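Local coordinates for protein 3-hydroxy-3-methylglutaryl-CoA lyase (Acinetobacter baumannii, PDB 6NDS) that is a lyase of the HMGL-like family with a TIM-barrel fold, and binds a zinc ion and coenzyme A, at residues A[212-217]-A[236-241]; A[147-152]-A[183-188]; A[91-96]-A[134-139]. All coordinates share one frame; numbering follows the deposited sequence.

All three contacts belong to one TIM barrel of the HMGL-like family. Along the chain contact 3 closes first, then contact 2, then contact 1. Contacts 1 and 2 each pair two parallel strands of the sheet. Strands 182-186 and 212-216 are neighbours, so the two contacts form a run of four strands, with centres about 9 Å apart. Both lie in the strands around the zinc ion, and contact 1 carries two of its ligands. Contact 3 packs helices 93-101 and 126-140 outside the sheet, by the adenine end of coenzyme A. Its centre is about 18 Å from that of contact 2 and about 24 Å from that of contact 1.

Contact 1. Residues A[212-217]-A[236-241]; sequences LTLHFH and RRFDAA. With ZN (zinc ion), chain H.
Leu214 O accepts two hydrogen bonds. Asp239 N donates one across the contact, at 3.0 Å from Leu214 O. Water 2 donates the other; it also donates to Asp239 O and accepts from Phe216 N, where the two strands begin to spread. Phe238 CA lies 3.3 Å from the same Leu214 O, in a CA-H...O contact. Further back, Leu214 N donates to Arg237 O at 2.9 Å. These bonds set Leu214 beside Phe238 in parallel pairing. Helix 223-232 connects the two strands, so this is a beta-alpha-beta unit of the TIM barrel.

His215 and Asp239 meet on one face of the sheet. His215 ND1 donates to the anti lone pair of Asp239 OD2 over 2.9 Å, with an angle of 165° at the hydrogen. OD2 lies in the ring plane, while the carboxylate plane stands at 89° to the ring. His215 CG is anti to the backbone N (chi1 176°), and the ring beyond it has ND1 facing Asp239 and NE2 on the metal. The bond at ND1 helps fix the ring's rotation, and His215 NE2 binds the zinc ion at 2.2 Å. His217, Asp25 and water 4 are also zinc ligands.

Thr213 CG2 packs 3.4 Å from Asp239 OD1, which accepts from Gln19 NE2. Thr213 OG1 sits over one face of the Arg237 guanidinium, toward its rim, and is hydrogen-bonded to Gln19. Arg237 bends at its third torsion, and its NE donates to Gln19 OE1.

On the face that carries Leu214 and Phe238, the contact is apolar. Leu214 CB touches Phe238 CD1 at 3.7 Å. Phe216 CE2 approaches the edge of the Phe238 ring. Helices 193-203 and 223-232 cover this side.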
loop_
_atom_site.group_PDB
_atom_site.type_symbol
_atom_site.label_atom_id
_atom_site.label_comp_id
_atom_site.label_asym_id
_atom_site.label_seq_id
_atom_site.Cartn_x
_atom_site.Cartn_y
_atom_site.Cartn_z
ATOM N N LEU A 212 22.356 2.738 -7.915
ATOM C CA LEU A 212 21.630 2.437 -6.682
ATOM C C LEU A 212 20.329 1.699 -6.966
ATOM O O LEU A 212 19.494 2.194 -7.730
ATOM C CB LEU A 212 21.304 3.724 -5.925
ATOM C CG LEU A 212 20.418 3.605 -4.685
ATOM C CD1 LEU A 212 21.146 2.800 -3.630
ATOM C CD2 LEU A 212 20.055 5.000 -4.139
ATOM N N THR A 213 20.132 0.552 -6.304
ATOM C CA THR A 213 18.846 -0.140 -6.267
ATOM C C THR A 213 18.229 -0.022 -4.878
ATOM O O THR A 213 18.922 -0.164 -3.864
ATOM C CB THR A 213 18.989 -1.637 -6.616
ATOM O OG1 THR A 213 19.490 -1.788 -7.954
ATOM C CG2 THR A 213 17.623 -2.361 -6.522
ATOM N N LEU A 214 16.920 0.228 -4.826
ATOM C CA LEU A 214 16.152 0.140 -3.592
ATOM C C LEU A 214 15.288 -1.114 -3.643
ATOM O O LEU A 214 14.614 -1.370 -4.648
ATOM C CB LEU A 214 15.254 1.365 -3.389
ATOM C CG LEU A 214 15.843 2.633 -2.762
ATOM C CD1 LEU A 214 16.512 2.321 -1.429
ATOM C CD2 LEU A 214 16.799 3.316 -3.710
ATOM N N HIS A 215 15.288 -1.872 -2.547
ATOM C CA HIS A 215 14.594 -3.161 -2.452
ATOM C C HIS A 215 13.668 -3.108 -1.232
ATOM O O HIS A 215 14.093 -3.376 -0.107
ATOM C CB HIS A 215 15.658 -4.247 -2.355
ATOM C CG HIS A 215 15.139 -5.642 -2.164
ATOM N ND1 HIS A 215 15.283 -6.619 -3.128
ATOM C CD2 HIS A 215 14.572 -6.252 -1.091
ATOM C CE1 HIS A 215 14.786 -7.758 -2.675
ATOM N NE2 HIS A 215 14.344 -7.563 -1.443
ATOM N N PHE A 216 12.404 -2.738 -1.441
ATOM C CA PHE A 216 11.456 -2.570 -0.340
ATOM C C PHE A 216 10.531 -3.777 -0.196
ATOM O O PHE A 216 10.033 -4.327 -1.180
ATOM C CB PHE A 216 10.601 -1.307 -0.540
ATOM C CG PHE A 216 11.368 -0.022 -0.456
ATOM C CD1 PHE A 216 11.924 0.396 0.748
ATOM C CD2 PHE A 216 11.478 0.811 -1.561
ATOM C CE1 PHE A 216 12.622 1.608 0.832
ATOM C CE2 PHE A 216 12.158 2.032 -1.477
ATOM C CZ PHE A 216 12.734 2.426 -0.279
ATOM N N HIS A 217 10.301 -4.192 1.039
ATOM C CA HIS A 217 9.209 -5.109 1.326
ATOM C C HIS A 217 8.023 -4.308 1.873
ATOM O O HIS A 217 8.178 -3.177 2.353
ATOM C CB HIS A 217 9.668 -6.210 2.297
ATOM C CG HIS A 217 10.591 -7.226 1.675
ATOM N ND1 HIS A 217 10.167 -8.490 1.309
ATOM C CD2 HIS A 217 11.906 -7.171 1.357
ATOM C CE1 HIS A 217 11.179 -9.164 0.793
ATOM N NE2 HIS A 217 12.245 -8.381 0.798
ATOM N N ARG A 236 16.151 5.570 -9.018
ATOM C CA ARG A 236 15.481 5.099 -10.228
ATOM C C ARG A 236 15.381 3.587 -10.373
ATOM O O ARG A 236 14.517 3.127 -11.128
ATOM C CB ARG A 236 16.180 5.667 -11.478
ATOM C CG ARG A 236 16.123 7.194 -11.573
ATOM C CD ARG A 236 14.692 7.649 -11.852
ATOM N NE ARG A 236 14.560 9.092 -12.063
ATOM C CZ ARG A 236 14.263 9.972 -11.104
ATOM N NH1 ARG A 236 14.100 9.562 -9.849
ATOM N NH2 ARG A 236 14.129 11.266 -11.392
ATOM N N ARG A 237 16.199 2.791 -9.682
ATOM C CA ARG A 237 16.180 1.336 -9.836
ATOM C C ARG A 237 15.501 0.699 -8.631
ATOM O O ARG A 237 15.898 0.960 -7.491
ATOM C CB ARG A 237 17.602 0.787 -9.980
ATOM C CG ARG A 237 18.363 1.298 -11.233
ATOM C CD ARG A 237 19.843 0.874 -11.279
ATOM N NE ARG A 237 19.985 -0.572 -11.148
ATOM C CZ ARG A 237 21.130 -1.221 -11.009
ATOM N NH1 ARG A 237 22.290 -0.572 -11.027
ATOM N NH2 ARG A 237 21.115 -2.542 -10.862
ATOM N N PHE A 238 14.484 -0.142 -8.881
ATOM C CA PHE A 238 13.683 -0.709 -7.795
ATOM C C PHE A 238 13.410 -2.181 -8.050
ATOM O O PHE A 238 12.983 -2.547 -9.148
ATOM C CB PHE A 238 12.345 0.038 -7.628
ATOM C CG PHE A 238 12.509 1.472 -7.225
ATOM C CD1 PHE A 238 12.507 1.827 -5.887
ATOM C CD2 PHE A 238 12.693 2.461 -8.186
ATOM C CE1 PHE A 238 12.669 3.154 -5.502
ATOM C CE2 PHE A 238 12.847 3.791 -7.824
ATOM C CZ PHE A 238 12.832 4.149 -6.481
ATOM N N ASP A 239 13.643 -3.008 -7.028
ATOM C CA ASP A 239 13.283 -4.422 -7.066
ATOM C C ASP A 239 11.806 -4.621 -6.708
ATOM O O ASP A 239 11.265 -3.950 -5.827
ATOM C CB ASP A 239 14.127 -5.230 -6.078
ATOM C CG ASP A 239 15.591 -5.376 -6.494
ATOM O OD1 ASP A 239 15.936 -5.129 -7.676
ATOM O OD2 ASP A 239 16.404 -5.774 -5.627
ATOM N N ALA A 240 11.171 -5.596 -7.357
ATOM C CA ALA A 240 9.780 -5.935 -7.061
ATOM C C ALA A 240 9.570 -7.393 -7.437
ATOM O O ALA A 240 10.334 -7.954 -8.219
ATOM C CB ALA A 240 8.802 -5.023 -7.824
ATOM N N ALA A 241 8.541 -8.018 -6.852
ATOM C CA ALA A 241 8.224 -9.418 -7.141
ATOM C C ALA A 241 6.826 -9.516 -7.737
ATOM O O ALA A 241 5.879 -8.902 -7.224
ATOM C CB ALA A 241 8.303 -10.284 -5.884
HETATM ZN ZN ZN H . 14.125 -9.190 -0.009
HETATM O O HOH W 1 18.742 4.619 -8.484
HETATM O O HOH W 2 11.807 -1.789 -4.153
HETATM O O HOH W 3 11.168 -5.451 -3.386
HETATM O O HOH W 4 13.884 -10.959 1.303
#

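Contact 2. Residues A[147-152]-A[183-188]; sequences NGTVAT and TLADTT
Thr149 pairs with Thr183 and Val150 with Leu184 in parallel strands whose axes pass 4.8 Å apart at 27°. Thr183 N donates to Gly148 O, Val150 N to Thr183 O at 2.8 Å, and Ala185 N to Val150 O. Helix 164-176 links the two strands, as expected of a beta-alpha-beta unit in a TIM barrel.

Asn147 reaches across to Thr183. Its CG is anti to the backbone N (chi1 -170°), and the side chain crosses that of Thr183 at about a right angle. Asn147 ND2 donates to Thr183 OG1 at 2.9 Å, somewhat tilted from the amide plane. The same ND2 is hydrogen-bonded to Asn108 OD1. Thr149 and Thr183 lie side by side and point the same way, with Thr149 OG1 3.4 Å from Thr183 CB. Thr149 OG1 bonds to Asn108 OD1 as well. On the opposite face Val150 CB meets Leu184 CD2 at 4.3 Å, under helix 164-176.

Beyond the paired strands a side chain carries the link. Thr152 N donates to Thr187 OG1 at 3.0 Å, a nearly straight bond of 169°. Thr152 OG1 donates to Ala151 O from above the carbonyl plane and is also hydrogen-bonded to Ser114 N.

Thr187 OG1 is also hydrogen-bonded to a bound citric acid, probably from the crystallisation liquor, and the side chain lies about 5 Å from the zinc ion at nearest atoms. The backbone N-H of Thr152 probably helps to position this hydroxyl near the zinc site.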
loop_
_atom_site.group_PDB
_atom_site.type_symbol
_atom_site.label_atom_id
_atom_site.label_comp_id
_atom_site.label_asym_id
_atom_site.label_seq_id
_atom_site.Cartn_x
_atom_site.Cartn_y
_atom_site.Cartn_z
ATOM N N ASN A 147 27.071 -6.793 -7.725
ATOM C CA ASN A 147 26.195 -5.883 -7.005
ATOM C C ASN A 147 26.409 -6.132 -5.520
ATOM O O ASN A 147 26.569 -7.282 -5.107
ATOM C CB ASN A 147 24.731 -6.132 -7.376
ATOM C CG ASN A 147 23.794 -5.062 -6.832
ATOM O OD1 ASN A 147 23.642 -4.001 -7.442
ATOM N ND2 ASN A 147 23.153 -5.342 -5.688
ATOM N N GLY A 148 26.438 -5.064 -4.722
ATOM C CA GLY A 148 26.567 -5.226 -3.284
ATOM C C GLY A 148 25.295 -4.823 -2.563
ATOM O O GLY A 148 24.869 -3.666 -2.657
ATOM N N THR A 149 24.675 -5.756 -1.845
ATOM C CA THR A 149 23.447 -5.483 -1.106
ATOM C C THR A 149 23.735 -5.286 0.374
ATOM O O THR A 149 24.500 -6.044 0.981
ATOM C CB THR A 149 22.435 -6.620 -1.274
ATOM O OG1 THR A 149 21.994 -6.678 -2.634
ATOM C CG2 THR A 149 21.210 -6.415 -0.373
ATOM N N VAL A 150 23.107 -4.272 0.952
ATOM C CA VAL A 150 23.071 -4.091 2.396
ATOM C C VAL A 150 21.643 -4.369 2.835
ATOM O O VAL A 150 20.743 -3.552 2.583
ATOM C CB VAL A 150 23.517 -2.684 2.814
ATOM C CG1 VAL A 150 23.595 -2.599 4.336
ATOM C CG2 VAL A 150 24.849 -2.329 2.170
ATOM N N ALA A 151 21.427 -5.531 3.463
ATOM C CA ALA A 151 20.130 -5.871 4.035
ATOM C C ALA A 151 19.942 -5.174 5.389
ATOM O O ALA A 151 20.878 -4.618 5.967
ATOM C CB ALA A 151 19.984 -7.387 4.182
ATOM N N THR A 152 18.699 -5.203 5.884
ATOM C CA THR A 152 18.259 -4.486 7.086
ATOM C C THR A 152 18.788 -3.052 7.128
ATOM O O THR A 152 19.159 -2.551 8.193
ATOM C CB THR A 152 18.625 -5.251 8.375
ATOM O OG1 THR A 152 20.048 -5.343 8.537
ATOM C CG2 THR A 152 18.042 -6.665 8.354
ATOM N N THR A 183 22.643 -2.203 -3.605
ATOM C CA THR A 183 21.233 -2.312 -3.240
ATOM C C THR A 183 21.067 -2.031 -1.755
ATOM O O THR A 183 21.766 -2.622 -0.926
ATOM C CB THR A 183 20.680 -3.702 -3.554
ATOM O OG1 THR A 183 20.731 -3.925 -4.972
ATOM C CG2 THR A 183 19.217 -3.864 -3.050
ATOM N N LEU A 184 20.130 -1.146 -1.421
ATOM C CA LEU A 184 19.697 -0.967 -0.040
ATOM C C LEU A 184 18.370 -1.685 0.128
ATOM O O LEU A 184 17.388 -1.345 -0.548
ATOM C CB LEU A 184 19.551 0.512 0.317
ATOM C CG LEU A 184 20.791 1.348 0.066
ATOM C CD1 LEU A 184 20.494 2.813 0.412
ATOM C CD2 LEU A 184 21.973 0.815 0.881
ATOM N N ALA A 185 18.327 -2.651 1.039
ATOM C CA ALA A 185 17.153 -3.501 1.189
ATOM C C ALA A 185 16.468 -3.259 2.530
ATOM O O ALA A 185 17.124 -3.269 3.579
ATOM C CB ALA A 185 17.542 -4.976 1.038
ATOM N N ASP A 186 15.138 -3.092 2.483
ATOM C CA ASP A 186 14.270 -3.020 3.669
ATOM C C ASP A 186 13.658 -4.402 3.897
ATOM O O ASP A 186 12.508 -4.685 3.545
ATOM C CB ASP A 186 13.195 -1.961 3.465
ATOM C CG ASP A 186 12.325 -1.783 4.677
ATOM O OD1 ASP A 186 12.730 -2.243 5.760
ATOM O OD2 ASP A 186 11.235 -1.186 4.551
ATOM N N THR A 187 14.446 -5.256 4.550
ATOM C CA THR A 187 14.181 -6.693 4.603
ATOM C C THR A 187 12.841 -7.035 5.250
ATOM O O THR A 187 12.146 -7.954 4.795
ATOM C CB THR A 187 15.322 -7.365 5.355
ATOM O OG1 THR A 187 16.555 -6.954 4.762
ATOM C CG2 THR A 187 15.196 -8.893 5.292
ATOM N N THR A 188 12.470 -6.352 6.336
ATOM C CA THR A 188 11.181 -6.640 6.961
ATOM C C THR A 188 10.250 -5.433 6.954
ATOM O O THR A 188 9.400 -5.297 7.838
ATOM C CB THR A 188 11.342 -7.160 8.388
ATOM O OG1 THR A 188 11.997 -6.173 9.191
ATOM C CG2 THR A 188 12.140 -8.454 8.393
#

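Contact 3. Residues A[91-96]-A[134-139]; sequences PNLKGA and TEIVEQ. With COA (coenzyme A), chain B.
Asn92 touches Ile136 with its backbone while its side chain both caps a helix and pairs with the adenine of coenzyme A. Ile136 CD1 presses on Asn92 C at 3.5 Å. As N-cap, Asn92 OD1 accepts from Gly95 N at 3.1 Å. Asn92 OD1 also accepts from coenzyme A N6A, at 3.0 Å. Asn92 ND2 donates to N7A of the base, also at 3.0 Å. Chi1 of 61° puts Asn92 CG between the backbone N and the carbonyl carbon. The amide beyond it meets both the helix end and the ligand.

Between the helices the contact is mostly apolar. Leu93 and Ile136 slide past each other in opposite directions, with Leu93 CD1 3.8 Å from Ile136 CG1. Ala96 CB meets Ile136 CG1 at 3.7 Å. Leu93 CD2 rests against Glu135 CG at 3.6 Å. Gln139 NE2 also lies close to Leu93 CD2. Gln139 NE2 donates to the anti lone pair of Glu135 OE2 at 2.8 Å, in its own amide plane.

Helix 93-101 follows strand 85-90, and helix 126-140 precedes strand 145-151. Strand 106-112 lies between those two strands in the sheet. The contact joins the start of helix 93-101 to helix 126-140 on the outside of the barrel.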
loop_
_atom_site.group_PDB
_atom_site.type_symbol
_atom_site.label_atom_id
_atom_site.label_comp_id
_atom_site.label_asym_id
_atom_site.label_seq_id
_atom_site.Cartn_x
_atom_site.Cartn_y
_atom_site.Cartn_z
ATOM N N PRO A 91 26.151 -15.632 -1.153
ATOM C CA PRO A 91 26.528 -15.261 0.215
ATOM C C PRO A 91 28.019 -15.365 0.507
ATOM O O PRO A 91 28.481 -14.798 1.504
ATOM C CB PRO A 91 25.757 -16.284 1.050
ATOM C CG PRO A 91 25.882 -17.547 0.200
ATOM C CD PRO A 91 25.915 -17.084 -1.269
ATOM N N ASN A 92 28.767 -16.113 -0.308
ATOM C CA ASN A 92 30.159 -16.443 -0.006
ATOM C C ASN A 92 30.856 -16.938 -1.274
ATOM O O ASN A 92 30.264 -16.996 -2.355
ATOM C CB ASN A 92 30.256 -17.484 1.121
ATOM C CG ASN A 92 29.572 -18.811 0.772
ATOM O OD1 ASN A 92 29.171 -19.050 -0.368
ATOM N ND2 ASN A 92 29.437 -19.675 1.771
ATOM N N LEU A 93 32.130 -17.317 -1.123
ATOM C CA LEU A 93 32.945 -17.671 -2.284
ATOM C C LEU A 93 32.430 -18.927 -2.979
ATOM O O LEU A 93 32.391 -18.985 -4.215
ATOM C CB LEU A 93 34.404 -17.843 -1.864
ATOM C CG LEU A 93 35.348 -18.329 -2.963
ATOM C CD1 LEU A 93 35.326 -17.362 -4.132
ATOM C CD2 LEU A 93 36.758 -18.494 -2.419
ATOM N N LYS A 94 32.026 -19.942 -2.209
ATOM C CA LYS A 94 31.503 -21.162 -2.816
ATOM C C LYS A 94 30.317 -20.860 -3.727
ATOM O O LYS A 94 30.229 -21.397 -4.838
ATOM C CB LYS A 94 31.103 -22.163 -1.734
ATOM N N GLY A 95 29.408 -19.994 -3.274
ATOM C CA GLY A 95 28.268 -19.623 -4.103
ATOM C C GLY A 95 28.666 -18.824 -5.330
ATOM O O GLY A 95 28.105 -19.013 -6.411
ATOM N N ALA A 96 29.637 -17.921 -5.179
ATOM C CA ALA A 96 30.134 -17.163 -6.327
ATOM C C ALA A 96 30.680 -18.090 -7.406
ATOM O O ALA A 96 30.420 -17.892 -8.602
ATOM C CB ALA A 96 31.212 -16.176 -5.871
ATOM N N THR A 134 35.911 -10.079 -0.372
ATOM C CA THR A 134 37.245 -9.720 -0.841
ATOM C C THR A 134 37.868 -10.845 -1.662
ATOM O O THR A 134 38.484 -10.595 -2.706
ATOM C CB THR A 134 38.136 -9.363 0.352
ATOM O OG1 THR A 134 37.513 -8.303 1.096
ATOM C CG2 THR A 134 39.487 -8.900 -0.121
ATOM N N GLU A 135 37.708 -12.092 -1.218
ATOM C CA GLU A 135 38.233 -13.209 -1.995
ATOM C C GLU A 135 37.459 -13.383 -3.299
ATOM O O GLU A 135 38.045 -13.716 -4.336
ATOM C CB GLU A 135 38.195 -14.491 -1.161
ATOM C CG GLU A 135 38.874 -15.685 -1.815
ATOM C CD GLU A 135 40.388 -15.642 -1.708
ATOM O OE1 GLU A 135 40.906 -14.995 -0.770
ATOM O OE2 GLU A 135 41.058 -16.264 -2.560
ATOM N N ILE A 136 36.145 -13.150 -3.270
ATOM C CA ILE A 136 35.345 -13.250 -4.491
ATOM C C ILE A 136 35.846 -12.265 -5.538
ATOM O O ILE A 136 36.034 -12.617 -6.710
ATOM C CB ILE A 136 33.860 -13.020 -4.176
ATOM C CG1 ILE A 136 33.291 -14.228 -3.439
ATOM C CG2 ILE A 136 33.086 -12.723 -5.453
ATOM C CD1 ILE A 136 32.011 -13.904 -2.693
ATOM N N VAL A 137 36.053 -11.011 -5.132
ATOM C CA VAL A 137 36.545 -9.991 -6.051
ATOM C C VAL A 137 37.945 -10.339 -6.541
ATOM O O VAL A 137 38.257 -10.190 -7.727
ATOM C CB VAL A 137 36.496 -8.610 -5.367
ATOM C CG1 VAL A 137 37.276 -7.584 -6.164
ATOM C CG2 VAL A 137 35.046 -8.157 -5.194
ATOM N N GLU A 138 38.805 -10.827 -5.645
ATOM C CA GLU A 138 40.174 -11.145 -6.040
ATOM C C GLU A 138 40.205 -12.235 -7.105
ATOM O O GLU A 138 41.019 -12.181 -8.033
ATOM C CB GLU A 138 40.993 -11.561 -4.816
ATOM N N GLN A 139 39.309 -13.214 -7.008
ATOM C CA GLN A 139 39.331 -14.333 -7.942
ATOM C C GLN A 139 38.522 -14.084 -9.207
ATOM O O GLN A 139 38.897 -14.581 -10.273
ATOM C CB GLN A 139 38.808 -15.602 -7.264
ATOM C CG GLN A 139 39.655 -16.075 -6.088
ATOM C CD GLN A 139 39.300 -17.486 -5.641
ATOM O OE1 GLN A 139 38.585 -18.211 -6.337
ATOM N NE2 GLN A 139 39.805 -17.884 -4.476
HETATM N N1A COA B . 26.075 -23.029 -1.675
HETATM C C2A COA B . 25.974 -24.340 -1.411
HETATM N N3A COA B . 26.580 -25.060 -0.468
HETATM C C4A COA B . 27.376 -24.281 0.282
HETATM C C5A COA B . 27.577 -22.925 0.145
HETATM C C6A COA B . 26.884 -22.271 -0.892
HETATM N N6A COA B . 26.993 -20.971 -1.143
HETATM N N7A COA B . 28.474 -22.472 1.104
HETATM C C8A COA B . 28.791 -23.544 1.794
HETATM N N9A COA B . 28.154 -24.674 1.340
HETATM C C1B COA B . 28.287 -26.043 1.844
HETATM C C2B COA B . 29.718 -26.577 1.845
HETATM O O2B COA B . 30.184 -27.028 0.592
HETATM C C3B COA B . 29.587 -27.670 2.902
HETATM O O3B COA B . 28.825 -28.763 2.398
HETATM P P3B COA B . 29.087 -30.092 3.283
HETATM O O7A COA B . 28.170 -30.039 4.493
HETATM O O8A COA B . 30.552 -30.043 3.678
HETATM O O9A COA B . 28.781 -31.271 2.379
HETATM C C4B COA B . 28.829 -26.880 3.954
HETATM O O4B COA B . 27.865 -26.104 3.189
HETATM C C5B COA B . 29.734 -25.920 4.681
HETATM O O5B COA B . 28.982 -25.226 5.687
HETATM P P1A COA B . 29.601 -23.855 6.227
HETATM O O1A COA B . 30.602 -23.325 5.257
HETATM O O2A COA B . 29.963 -23.997 7.669
HETATM O O3A COA B . 28.286 -22.952 6.096
HETATM P P2A COA B . 26.926 -22.919 6.933
HETATM O O4A COA B . 27.196 -22.268 8.248
HETATM O O5A COA B . 26.272 -24.261 6.911
HETATM O O6A COA B . 26.062 -21.946 5.994
HETATM C CBP COA B . 25.824 -20.165 4.421
HETATM C CCP COA B . 26.579 -20.634 5.661
HETATM C CDP COA B . 26.176 -18.707 4.108
HETATM C CEP COA B . 26.225 -21.043 3.230
HETATM C CAP COA B . 24.328 -20.308 4.711
HETATM O OAP COA B . 24.033 -19.663 5.942
HETATM C C9P COA B . 23.443 -19.719 3.626
HETATM O O9P COA B . 23.343 -20.271 2.534
HETATM N N8P COA B . 22.792 -18.608 3.933
HETATM C C7P COA B . 22.003 -17.855 2.968
HETATM C C6P COA B . 20.531 -17.933 3.280
HETATM C C5P COA B . 19.716 -17.028 2.382
HETATM O O5P COA B . 19.863 -17.054 1.161
HETATM N N4P COA B . 18.834 -16.222 2.987
HETATM C C3P COA B . 17.848 -15.415 2.282
HETATM C C2P COA B . 18.483 -14.439 1.321
HETATM S S1P COA B . 19.735 -13.409 2.128
#